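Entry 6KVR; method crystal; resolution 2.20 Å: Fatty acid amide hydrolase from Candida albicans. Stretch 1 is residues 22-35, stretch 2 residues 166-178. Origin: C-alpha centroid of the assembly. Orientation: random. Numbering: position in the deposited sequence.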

# COMPACT_ATOMS: atom_id res chain seq x y z
N ILE A 22 -38.69 12.67 -12.29
CA ILE A 22 -37.57 13.59 -12.10
C ILE A 22 -36.50 13.36 -13.16
O ILE A 22 -35.96 14.32 -13.73
N TYR A 23 -36.18 12.10 -13.45
CA TYR A 23 -35.19 11.82 -14.49
C TYR A 23 -35.64 12.38 -15.84
O TYR A 23 -34.86 13.05 -16.53
N THR A 24 -36.89 12.12 -16.23
CA THR A 24 -37.32 12.56 -17.56
C THR A 24 -37.30 14.08 -17.69
O THR A 24 -36.91 14.61 -18.73
N LYS A 25 -37.69 14.81 -16.64
CA LYS A 25 -37.73 16.27 -16.74
C LYS A 25 -36.35 16.91 -16.62
O LYS A 25 -35.98 17.75 -17.46
N GLU A 26 -35.58 16.56 -15.58
CA GLU A 26 -34.35 17.29 -15.27
C GLU A 26 -33.11 16.73 -15.95
O GLU A 26 -32.14 17.49 -16.14
N TRP A 27 -33.07 15.45 -16.32
CA TRP A 27 -31.82 14.87 -16.78
C TRP A 27 -31.86 14.30 -18.20
O TRP A 27 -30.89 14.47 -18.95
N LEU A 28 -32.97 13.67 -18.59
CA LEU A 28 -33.06 13.09 -19.93
C LEU A 28 -32.72 14.05 -21.07
O LEU A 28 -32.07 13.60 -22.03
N PRO A 29 -33.12 15.33 -21.06
CA PRO A 29 -32.66 16.23 -22.14
C PRO A 29 -31.14 16.34 -22.25
O PRO A 29 -30.61 16.35 -23.37
N LYS A 30 -30.41 16.40 -21.12
CA LYS A 30 -28.96 16.47 -21.21
C LYS A 30 -28.36 15.21 -21.81
O LYS A 30 -27.34 15.27 -22.50
N VAL A 31 -28.99 14.05 -21.55
CA VAL A 31 -28.51 12.80 -22.12
C VAL A 31 -28.70 12.78 -23.63
O VAL A 31 -27.80 12.41 -24.39
N GLU A 32 -29.88 13.22 -24.09
CA GLU A 32 -30.15 13.24 -25.53
C GLU A 32 -29.18 14.15 -26.28
O GLU A 32 -28.67 13.78 -27.35
N LYS A 33 -28.89 15.33 -25.74
CA LYS A 33 -27.84 16.17 -26.32
C LYS A 33 -26.51 15.43 -26.39
O LYS A 33 -25.80 15.49 -27.40
N TYR A 34 -26.16 14.69 -25.32
CA TYR A 34 -24.91 13.92 -25.32
C TYR A 34 -24.92 12.86 -26.41
O TYR A 34 -23.89 12.62 -27.06
N ARG A 35 -26.07 12.22 -26.63
CA ARG A 35 -26.16 11.21 -27.69
C ARG A 35 -26.05 11.86 -29.06
O ARG A 35 -25.37 11.34 -29.95
N LYS A 166 -13.60 18.26 -20.69
CA LYS A 166 -14.64 17.43 -21.26
C LYS A 166 -15.45 16.77 -20.16
O LYS A 166 -14.93 16.51 -19.07
N ILE A 167 -16.74 16.55 -20.45
CA ILE A 167 -17.60 15.84 -19.51
C ILE A 167 -16.92 14.56 -19.09
O ILE A 167 -16.40 13.81 -19.92
N THR A 168 -16.92 14.30 -17.78
CA THR A 168 -16.43 13.06 -17.21
C THR A 168 -17.48 12.58 -16.21
O THR A 168 -17.60 13.14 -15.11
N HIS A 169 -18.24 11.57 -16.59
CA HIS A 169 -19.39 11.17 -15.80
C HIS A 169 -19.29 9.78 -15.22
O HIS A 169 -20.06 9.45 -14.31
N GLY A 170 -18.36 8.95 -15.70
CA GLY A 170 -18.17 7.63 -15.12
C GLY A 170 -19.39 6.74 -15.18
O GLY A 170 -19.55 5.85 -14.32
N GLY A 171 -20.28 6.96 -16.16
CA GLY A 171 -21.52 6.23 -16.27
C GLY A 171 -22.68 6.75 -15.43
O GLY A 171 -23.78 6.19 -15.51
N TYR A 172 -22.48 7.81 -14.64
CA TYR A 172 -23.52 8.36 -13.78
C TYR A 172 -24.14 9.57 -14.47
O TYR A 172 -23.42 10.52 -14.81
N VAL A 173 -25.45 9.54 -14.69
CA VAL A 173 -26.08 10.67 -15.38
C VAL A 173 -25.95 11.93 -14.54
O VAL A 173 -25.71 13.02 -15.07
N SER A 174 -26.06 11.80 -13.21
CA SER A 174 -25.87 12.94 -12.32
C SER A 174 -24.56 13.66 -12.57
O SER A 174 -24.46 14.86 -12.28
N LYS A 175 -23.55 12.99 -13.13
CA LYS A 175 -22.25 13.61 -13.36
C LYS A 175 -22.08 14.11 -14.79
O LYS A 175 -20.96 14.50 -15.17
N ILE A 176 -23.14 14.14 -15.59
CA ILE A 176 -23.01 14.64 -16.96
C ILE A 176 -22.67 16.12 -16.99
O ILE A 176 -22.28 16.63 -18.05
N VAL A 177 -22.76 16.81 -15.85
CA VAL A 177 -22.38 18.21 -15.73
C VAL A 177 -21.00 18.38 -15.10
O VAL A 177 -20.62 19.50 -14.76
N ASN A 178 -20.25 17.30 -14.95
CA ASN A 178 -18.93 17.36 -14.32
C ASN A 178 -17.87 17.50 -15.40
O ASN A 178 -17.63 16.56 -16.17

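A helix that packs against an irregular segment usually presents one stripe of side chains, spaced three or four residues apart, and the contact between residues 22-35 and 166-178 of this Candida albicans amide hydrolase is a clear example. The stripe runs through Y23, W27, K30, V31 and Y34, while I22, T24, K25, E26, L28, P29 and E32 make no contact with the second stretch.

Y23 (chi1 t) leaves the helix sideways, yet its ring end comes nearer, bringing CE1 within 4.0 Å of V173 CG1. One turn on, W27 points toward the partner with chi1 m. Its CB lies 3.7 Å from V173 CG1, and its indole lies alongside the 3-10 segment: S174 CA sits over one face, 4.3 Å from the centroid of the six-membered ring, in a CH-pi contact, while I176 CG2 approaches the ring edge, 4.2 Å from W27 CZ3.

K30 (chi1 m) also points toward the second stretch: K30 CD is 4.2 Å from V177 CG1, and K30 CB is 4.0 Å from I176 CD1. The extended t,t side chain of I176 carries its CD1 to the helix backbone, with I176 CD1 3.3 Å from K30 O. V31 (t), set sideways, adds its CG2 at 4.0 Å from V173 CG1, so that this one valine methyl is shared by Y23, W27 and V31.

Y34 (t) closes the stripe. Its CB meets I176 CD1 at 4.0 Å, and its CD2 lies 4.0 Å from I167 CD1, which is at the ring edge. The sole polar link across the contact is a weak hydrogen bond, H169 NE2 to Y34 OH at 3.1 Å. H169 (p) also turns its ring edge toward the tyrosine face, and its ND1 accepts from G171 N at 2.9 Å.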

# COMPACT_ATOMS: atom_id res chain seq x y z
CB ILE A 22 -37.00 13.47 -10.68
CG1 ILE A 22 -38.05 13.90 -9.65
CG2 ILE A 22 -35.73 14.31 -10.54
CD1 ILE A 22 -37.59 13.74 -8.20
CB TYR A 23 -34.93 10.31 -14.59
CG TYR A 23 -34.01 9.90 -15.74
CD1 TYR A 23 -32.63 10.03 -15.64
CD2 TYR A 23 -34.53 9.40 -16.94
CE1 TYR A 23 -31.78 9.66 -16.70
CE2 TYR A 23 -33.69 9.02 -18.00
CZ TYR A 23 -32.32 9.16 -17.86
OH TYR A 23 -31.47 8.80 -18.91
CB THR A 24 -38.71 12.01 -17.90
OG1 THR A 24 -38.75 10.60 -17.68
CG2 THR A 24 -39.03 12.27 -19.36
CB LYS A 25 -38.66 16.86 -15.68
CG LYS A 25 -39.47 18.04 -16.21
CD LYS A 25 -40.48 18.60 -15.22
CE LYS A 25 -41.84 18.83 -15.90
NZ LYS A 25 -41.78 19.72 -17.11
CB GLU A 26 -34.07 17.30 -13.76
CG GLU A 26 -35.30 17.42 -12.89
CD GLU A 26 -35.87 18.83 -12.90
OE1 GLU A 26 -35.22 19.73 -13.49
OE2 GLU A 26 -36.98 19.03 -12.35
CB TRP A 27 -31.36 13.79 -15.80
CG TRP A 27 -31.10 14.39 -14.45
CD1 TRP A 27 -31.95 14.43 -13.39
CD2 TRP A 27 -29.90 15.06 -14.03
NE1 TRP A 27 -31.36 15.07 -12.33
CE2 TRP A 27 -30.11 15.48 -12.69
CE3 TRP A 27 -28.68 15.35 -14.64
CZ2 TRP A 27 -29.14 16.16 -11.96
CZ3 TRP A 27 -27.72 16.04 -13.92
CH2 TRP A 27 -27.95 16.43 -12.58
CB LEU A 28 -34.46 12.50 -20.14
CG LEU A 28 -34.72 11.83 -21.49
CD1 LEU A 28 -33.64 10.80 -21.84
CD2 LEU A 28 -36.10 11.17 -21.47
CB PRO A 29 -33.30 17.58 -21.78
CG PRO A 29 -34.52 17.20 -20.98
CD PRO A 29 -34.11 16.00 -20.18
CB LYS A 30 -28.36 16.72 -19.82
CG LYS A 30 -29.15 17.71 -18.98
CD LYS A 30 -28.33 18.15 -17.79
CE LYS A 30 -29.12 19.09 -16.92
NZ LYS A 30 -28.54 20.45 -17.08
CB VAL A 31 -29.21 11.60 -21.45
CG1 VAL A 31 -28.80 10.28 -22.12
CG2 VAL A 31 -28.90 11.56 -19.98
CB GLU A 32 -31.60 13.68 -25.77
CG GLU A 32 -32.62 12.74 -25.13
CD GLU A 32 -34.05 13.28 -25.17
OE1 GLU A 32 -35.01 12.47 -25.06
OE2 GLU A 32 -34.22 14.52 -25.27
CB LYS A 33 -27.72 17.46 -25.49
CG LYS A 33 -26.54 18.35 -25.82
CD LYS A 33 -26.70 19.08 -27.15
CE LYS A 33 -25.68 20.21 -27.25
NZ LYS A 33 -24.56 20.04 -26.25
CB TYR A 34 -24.71 13.28 -23.94
CG TYR A 34 -23.36 12.60 -23.69
CD1 TYR A 34 -23.14 11.28 -24.07
CD2 TYR A 34 -22.35 13.26 -23.02
CE1 TYR A 34 -21.93 10.65 -23.81
CE2 TYR A 34 -21.13 12.65 -22.76
CZ TYR A 34 -20.92 11.34 -23.15
OH TYR A 34 -19.71 10.73 -22.87
CB ARG A 35 -27.48 10.45 -27.57
CG ARG A 35 -27.61 9.61 -26.34
CD ARG A 35 -29.00 9.01 -26.26
NE ARG A 35 -29.26 8.33 -25.00
CZ ARG A 35 -30.47 8.23 -24.46
NH1 ARG A 35 -31.52 8.79 -25.02
NH2 ARG A 35 -30.61 7.54 -23.33
CB LYS A 166 -14.07 16.38 -22.19
CG LYS A 166 -13.82 16.93 -23.57
CD LYS A 166 -13.10 15.94 -24.45
CE LYS A 166 -12.99 16.49 -25.87
NZ LYS A 166 -11.64 16.10 -26.30
CB ILE A 167 -18.96 15.54 -20.14
CG1 ILE A 167 -19.77 16.81 -20.37
CG2 ILE A 167 -19.74 14.57 -19.25
CD1 ILE A 167 -20.95 16.58 -21.36
CB THR A 168 -15.07 13.24 -16.55
OG1 THR A 168 -14.17 13.79 -17.51
CG2 THR A 168 -14.52 11.90 -16.04
CB HIS A 169 -20.68 11.29 -16.65
CG HIS A 169 -20.61 10.54 -17.95
ND1 HIS A 169 -20.49 9.17 -18.01
CD2 HIS A 169 -20.65 10.97 -19.23
CE1 HIS A 169 -20.45 8.79 -19.27
NE2 HIS A 169 -20.55 9.86 -20.03
CB TYR A 172 -22.97 8.76 -12.41
CG TYR A 172 -22.37 7.62 -11.60
CD1 TYR A 172 -23.19 6.73 -10.91
CD2 TYR A 172 -21.00 7.44 -11.54
CE1 TYR A 172 -22.65 5.69 -10.16
CE2 TYR A 172 -20.45 6.40 -10.81
CZ TYR A 172 -21.28 5.53 -10.12
OH TYR A 172 -20.73 4.51 -9.39
CB VAL A 173 -27.55 10.35 -15.72
CG1 VAL A 173 -28.31 11.63 -16.07
CG2 VAL A 173 -27.58 9.36 -16.90
CB SER A 174 -25.96 12.48 -10.87
OG SER A 174 -24.80 11.74 -10.51
CB LYS A 175 -21.13 12.61 -13.03
CG LYS A 175 -21.04 12.27 -11.56
CD LYS A 175 -20.23 13.35 -10.86
CE LYS A 175 -20.46 13.43 -9.38
NZ LYS A 175 -19.34 14.20 -8.79
CB ILE A 176 -24.30 14.34 -17.76
CG1 ILE A 176 -24.04 14.50 -19.27
CG2 ILE A 176 -25.44 15.23 -17.30
CD1 ILE A 176 -25.28 14.23 -20.12
CB VAL A 177 -23.44 18.99 -14.94
CG1 VAL A 177 -24.79 18.94 -15.66
CG2 VAL A 177 -23.57 18.40 -13.54
CB ASN A 178 -18.71 16.11 -13.48
CG ASN A 178 -17.32 16.07 -12.85
OD1 ASN A 178 -16.96 16.97 -12.10
ND2 ASN A 178 -16.53 15.05 -13.19